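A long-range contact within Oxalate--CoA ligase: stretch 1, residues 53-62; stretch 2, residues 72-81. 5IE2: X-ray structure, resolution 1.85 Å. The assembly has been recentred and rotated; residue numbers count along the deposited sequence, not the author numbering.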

ATOM      1  N   ILE A  53       2.621  16.801 -23.474  1.00 22.83           N
ATOM      2  CA  ILE A  53       3.401  16.193 -22.400  1.00 22.08           C
ATOM      3  C   ILE A  53       4.810  15.789 -22.912  1.00 22.83           C
ATOM      4  O   ILE A  53       4.963  15.057 -23.883  1.00 24.76           O
ATOM      5  CB  ILE A  53       2.654  14.969 -21.822  1.00 23.07           C
ATOM      6  CG1 ILE A  53       1.324  15.426 -21.203  1.00 24.30           C
ATOM      7  CG2 ILE A  53       3.491  14.225 -20.785  1.00 21.30           C
ATOM      8  CD1 ILE A  53       1.453  16.597 -20.209  1.00 24.43           C
ATOM      9  N   LYS A  54       5.816  16.308 -22.229  1.00 20.65           N
ATOM     10  CA  LYS A  54       7.229  16.123 -22.560  1.00 23.30           C
ATOM     11  C   LYS A  54       7.898  15.223 -21.530  1.00 22.03           C
ATOM     12  O   LYS A  54       7.426  15.141 -20.387  1.00 22.35           O
ATOM     13  CB  LYS A  54       7.944  17.496 -22.568  1.00 28.30           C
ATOM     14  CG  LYS A  54       7.388  18.552 -23.502  1.00 32.54           C
ATOM     15  CD  LYS A  54       7.624  18.184 -24.953  1.00 37.03           C
ATOM     16  CE  LYS A  54       7.252  19.343 -25.946  1.00 51.17           C
ATOM     17  NZ  LYS A  54       5.764  19.622 -26.114  1.00 50.86           N
ATOM     18  N   PRO A  55       9.006  14.561 -21.893  1.00 21.56           N
ATOM     19  CA  PRO A  55       9.669  13.693 -20.908  1.00 22.92           C
ATOM     20  C   PRO A  55      10.016  14.453 -19.622  1.00 23.87           C
ATOM     21  O   PRO A  55      10.442  15.603 -19.688  1.00 24.45           O
ATOM     22  CB  PRO A  55      10.949  13.217 -21.643  1.00 26.40           C
ATOM     23  CG  PRO A  55      10.547  13.255 -23.140  1.00 22.52           C
ATOM     24  CD  PRO A  55       9.642  14.511 -23.222  1.00 23.87           C
ATOM     25  N   GLY A  56       9.733  13.854 -18.462  1.00 23.41           N
ATOM     26  CA  GLY A  56       9.999  14.500 -17.191  1.00 24.09           C
ATOM     27  C   GLY A  56       8.814  15.337 -16.690  1.00 23.02           C
ATOM     28  O   GLY A  56       8.815  15.744 -15.528  1.00 22.37           O
ATOM     29  N   ASP A  57       7.826  15.597 -17.536  1.00 21.16           N
ATOM     30  CA  ASP A  57       6.645  16.350 -17.034  1.00 22.57           C
ATOM     31  C   ASP A  57       5.922  15.542 -15.942  1.00 23.37           C
ATOM     32  O   ASP A  57       5.912  14.285 -15.995  1.00 21.59           O
ATOM     33  CB  ASP A  57       5.619  16.665 -18.145  1.00 22.83           C
ATOM     34  CG  ASP A  57       6.052  17.831 -19.067  1.00 26.51           C
ATOM     35  OD1 ASP A  57       7.036  18.544 -18.738  1.00 26.15           O
ATOM     36  OD2 ASP A  57       5.390  17.995 -20.132  1.00 25.20           O
ATOM     37  N   VAL A  58       5.275  16.243 -14.995  1.00 22.40           N
ATOM     38  CA  VAL A  58       4.459  15.555 -13.954  1.00 19.24           C
ATOM     39  C   VAL A  58       2.983  15.728 -14.280  1.00 18.95           C
ATOM     40  O   VAL A  58       2.546  16.846 -14.576  1.00 21.54           O
ATOM     41  CB  VAL A  58       4.747  16.100 -12.539  1.00 21.12           C
ATOM     42  CG1 VAL A  58       3.817  15.433 -11.499  1.00 20.31           C
ATOM     43  CG2 VAL A  58       6.258  15.826 -12.189  1.00 23.84           C
ATOM     44  N   VAL A  59       2.229  14.628 -14.288  1.00 15.87           N
ATOM     45  CA  VAL A  59       0.793  14.689 -14.562  1.00 14.74           C
ATOM     46  C   VAL A  59       0.063  14.178 -13.311  1.00 17.93           C
ATOM     47  O   VAL A  59       0.310  13.073 -12.873  1.00 17.67           O
ATOM     48  CB  VAL A  59       0.410  13.834 -15.775  1.00 16.16           C
ATOM     49  CG1 VAL A  59      -1.137  13.794 -15.976  1.00 17.20           C
ATOM     50  CG2 VAL A  59       1.108  14.309 -17.061  1.00 15.13           C
ATOM     51  N   ALA A  60      -0.810  14.983 -12.741  1.00 16.64           N
ATOM     52  CA  ALA A  60      -1.578  14.568 -11.549  1.00 15.85           C
ATOM     53  C   ALA A  60      -2.812  13.805 -11.992  1.00 17.07           C
ATOM     54  O   ALA A  60      -3.379  14.089 -13.055  1.00 18.17           O
ATOM     55  CB  ALA A  60      -1.992  15.814 -10.677  1.00 16.50           C
ATOM     56  N   LEU A  61      -3.167  12.766 -11.229  1.00 17.16           N
ATOM     57  CA  LEU A  61      -4.375  11.970 -11.542  1.00 18.31           C
ATOM     58  C   LEU A  61      -5.268  11.936 -10.303  1.00 17.88           C
ATOM     59  O   LEU A  61      -4.771  11.647  -9.201  1.00 19.17           O
ATOM     60  CB  LEU A  61      -4.020  10.531 -11.932  1.00 17.37           C
ATOM     61  CG  LEU A  61      -3.162  10.451 -13.195  1.00 22.49           C
ATOM     62  CD1 LEU A  61      -1.729  10.303 -12.781  1.00 22.07           C
ATOM     63  CD2 LEU A  61      -3.603   9.288 -14.062  1.00 23.92           C
ATOM     64  N   THR A  62      -6.563  12.213 -10.434  1.00 17.57           N
ATOM     65  CA  THR A  62      -7.396  11.910  -9.265  1.00 19.98           C
ATOM     66  C   THR A  62      -8.685  11.228  -9.741  1.00 20.00           C
ATOM     67  O   THR A  62      -9.495  11.787 -10.517  1.00 20.72           O
ATOM     68  CB  THR A  62      -7.658  13.157  -8.388  1.00 25.13           C
ATOM     69  OG1 THR A  62      -8.328  12.739  -7.180  1.00 29.31           O
ATOM     70  CG2 THR A  62      -8.476  14.216  -9.122  1.00 21.16           C
ATOM     71  N   MET A  72      -4.830   5.603 -17.778  1.00 15.40           N
ATOM     72  CA  MET A  72      -4.111   6.887 -17.817  1.00 16.46           C
ATOM     73  C   MET A  72      -2.825   6.887 -16.988  1.00 16.07           C
ATOM     74  O   MET A  72      -1.837   7.531 -17.358  1.00 15.93           O
ATOM     75  CB  MET A  72      -5.021   8.040 -17.355  1.00 15.37           C
ATOM     76  CG  MET A  72      -6.178   8.383 -18.402  1.00 15.85           C
ATOM     77  SD  MET A  72      -5.621   8.330 -20.142  1.00 20.25           S
ATOM     78  CE  MET A  72      -4.431   9.706 -20.217  1.00 17.90           C
ATOM     79  N   PHE A  73      -2.815   6.147 -15.879  1.00 15.12           N
ATOM     80  CA  PHE A  73      -1.573   5.974 -15.097  1.00 14.72           C
ATOM     81  C   PHE A  73      -0.455   5.408 -15.983  1.00 14.79           C
ATOM     82  O   PHE A  73       0.685   5.962 -16.037  1.00 14.29           O
ATOM     83  CB  PHE A  73      -1.816   5.053 -13.896  1.00 15.93           C
ATOM     84  CG  PHE A  73      -0.577   4.798 -13.074  1.00 17.01           C
ATOM     85  CD1 PHE A  73      -0.210   5.717 -12.082  1.00 20.64           C
ATOM     86  CD2 PHE A  73       0.187   3.675 -13.287  1.00 17.71           C
ATOM     87  CE1 PHE A  73       0.951   5.490 -11.294  1.00 22.13           C
ATOM     88  CE2 PHE A  73       1.347   3.433 -12.517  1.00 20.70           C
ATOM     89  CZ  PHE A  73       1.721   4.362 -11.533  1.00 22.68           C
ATOM     90  N   LEU A  74      -0.794   4.324 -16.688  1.00 13.24           N
ATOM     91  CA  LEU A  74       0.238   3.684 -17.518  1.00 14.68           C
ATOM     92  C   LEU A  74       0.552   4.500 -18.776  1.00 14.92           C
ATOM     93  O   LEU A  74       1.680   4.410 -19.286  1.00 14.42           O
ATOM     94  CB  LEU A  74      -0.211   2.274 -17.913  1.00 13.20           C
ATOM     95  CG  LEU A  74      -0.211   1.352 -16.669  1.00 16.86           C
ATOM     96  CD1 LEU A  74      -0.841  -0.014 -16.956  1.00 17.30           C
ATOM     97  CD2 LEU A  74       1.279   1.143 -16.085  1.00 16.36           C
ATOM     98  N   ALA A  75      -0.441   5.260 -19.294  1.00 14.87           N
ATOM     99  CA  ALA A  75      -0.192   6.134 -20.482  1.00 15.32           C
ATOM    100  C   ALA A  75       0.749   7.274 -20.110  1.00 16.10           C
ATOM    101  O   ALA A  75       1.626   7.645 -20.888  1.00 16.95           O
ATOM    102  CB  ALA A  75      -1.503   6.701 -21.064  1.00 14.20           C
ATOM    103  N   VAL A  76       0.553   7.847 -18.929  1.00 15.30           N
ATOM    104  CA  VAL A  76       1.445   8.921 -18.449  1.00 15.36           C
ATOM    105  C   VAL A  76       2.863   8.355 -18.406  1.00 16.09           C
ATOM    106  O   VAL A  76       3.837   8.997 -18.926  1.00 16.92           O
ATOM    107  CB  VAL A  76       1.010   9.475 -17.066  1.00 15.65           C
ATOM    108  CG1 VAL A  76       2.165  10.303 -16.413  1.00 14.02           C
ATOM    109  CG2 VAL A  76      -0.283  10.346 -17.247  1.00 12.33           C
ATOM    110  N   ILE A  77       3.013   7.202 -17.752  1.00 16.21           N
ATOM    111  CA  ILE A  77       4.408   6.713 -17.651  1.00 16.31           C
ATOM    112  C   ILE A  77       5.022   6.319 -18.983  1.00 16.23           C
ATOM    113  O   ILE A  77       6.221   6.549 -19.271  1.00 16.86           O
ATOM    114  CB  ILE A  77       4.392   5.557 -16.678  1.00 20.17           C
ATOM    115  CG1 ILE A  77       4.108   6.147 -15.301  1.00 18.78           C
ATOM    116  CG2 ILE A  77       5.603   4.779 -16.705  1.00 26.25           C
ATOM    117  CD1 ILE A  77       3.850   5.093 -14.303  1.00 23.27           C
ATOM    118  N   ARG A  78       4.189   5.755 -19.844  1.00 14.61           N
ATOM    119  CA  ARG A  78       4.624   5.407 -21.212  1.00 14.59           C
ATOM    120  C   ARG A  78       5.112   6.614 -21.990  1.00 16.94           C
ATOM    121  O   ARG A  78       6.088   6.516 -22.764  1.00 17.76           O
ATOM    122  CB  ARG A  78       3.427   4.733 -21.958  1.00 19.85           C
ATOM    123  CG  ARG A  78       3.748   4.397 -23.444  1.00 15.57           C
ATOM    124  CD  ARG A  78       4.898   3.337 -23.565  1.00 18.77           C
ATOM    125  NE  ARG A  78       5.012   3.014 -24.994  1.00 22.60           N
ATOM    126  CZ  ARG A  78       6.083   3.229 -25.757  1.00 24.21           C
ATOM    127  NH1 ARG A  78       7.208   3.704 -25.243  1.00 25.54           N
ATOM    128  NH2 ARG A  78       6.016   2.948 -27.054  1.00 22.92           N
ATOM    129  N   ALA A  79       4.475   7.777 -21.767  1.00 16.00           N
ATOM    130  CA  ALA A  79       4.864   9.013 -22.453  1.00 19.04           C
ATOM    131  C   ALA A  79       6.121   9.663 -21.824  1.00 19.17           C
ATOM    132  O   ALA A  79       6.460  10.805 -22.143  1.00 22.83           O
ATOM    133  CB  ALA A  79       3.689   9.998 -22.451  1.00 20.58           C
ATOM    134  N   ARG A  80       6.787   8.921 -20.941  1.00 17.52           N
ATOM    135  CA  ARG A  80       8.005   9.336 -20.210  1.00 13.31           C
ATOM    136  C   ARG A  80       7.737  10.440 -19.208  1.00 16.70           C
ATOM    137  O   ARG A  80       8.649  11.159 -18.811  1.00 18.32           O
ATOM    138  CB  ARG A  80       9.153   9.809 -21.190  1.00 14.56           C
ATOM    139  CG  ARG A  80       9.574   8.713 -22.206  1.00 17.07           C
ATOM    140  CD  ARG A  80      10.857   9.166 -22.974  1.00 23.67           C
ATOM    141  NE  ARG A  80      11.991   9.346 -22.051  1.00 23.18           N
ATOM    142  CZ  ARG A  80      13.061  10.096 -22.297  1.00 24.21           C
ATOM    143  NH1 ARG A  80      13.141  10.774 -23.442  1.00 22.74           N
ATOM    144  NH2 ARG A  80      14.035  10.204 -21.385  1.00 21.83           N
ATOM    145  N   ALA A  81       6.491  10.554 -18.773  1.00 17.89           N
ATOM    146  CA  ALA A  81       6.129  11.521 -17.766  1.00 17.83           C
ATOM    147  C   ALA A  81       5.989  10.819 -16.436  1.00 18.45           C
ATOM    148  O   ALA A  81       6.033   9.588 -16.365  1.00 16.76           O
ATOM    149  CB  ALA A  81       4.802  12.235 -18.170  1.00 18.12           C
TER
HETATM  150  O   HOH W   1       6.771  12.858 -23.941  1.00 21.39           O

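Stretch 1 runs from a loop through a type II beta turn, K54 to D57, into a strand that includes residues 58-61. Stretch 2 is the end of a helix, through R78, followed by the loop residues A79 to A81. The strand and helix axes run antiparallel, at 177°, and approach to 9.6 Å. The backbones draw closer at the turn, where the CA atoms of P55 and R80 lie 4.7 Å apart.

One direct hydrogen bond joins the stretches. G56 N donates to R80 O at 2.9 Å, with a nearly straight angle of 170°. The same carbonyl receives a CA-H...O contact from P55, with P55 CA 3.4 Å from R80 O. A water adds a second link: it donates to I53 O at 2.8 Å and to A79 O at 2.7 Å, bridging two carbonyls.

The turn is held from within. D57 N donates to K54 O at 2.9 Å, and K54 N donates to D57 OD2 at 2.7 Å. G56 has phi/psi of 90/-13, where a CB would jam against the preceding carbonyl oxygen; glycine avoids this. In stretch 2, A81 N donates to V76 O at 3.1 Å, tying the loop back to the helix.

The side chains along the strand alternate. V59 and L61 point toward the helix, while V58 and A60 point away. V59 CG1 meets V76 CG2 at 3.8 Å, and L61 CD2 meets M72 CB at 3.8 Å. These are apolar contacts between buried residues. A81 CB sits 3.5 Å from I53 CG2 and 3.2 Å from D57 O, so the small methyl packs close to both side chain and backbone.

At the more open end, P55 CB lies over one face of the R80 guanidinium, and P55 CG is 3.6 Å from R80 NH1. R80 NE and NH2 are hydrogen-bonded elsewhere in the structure.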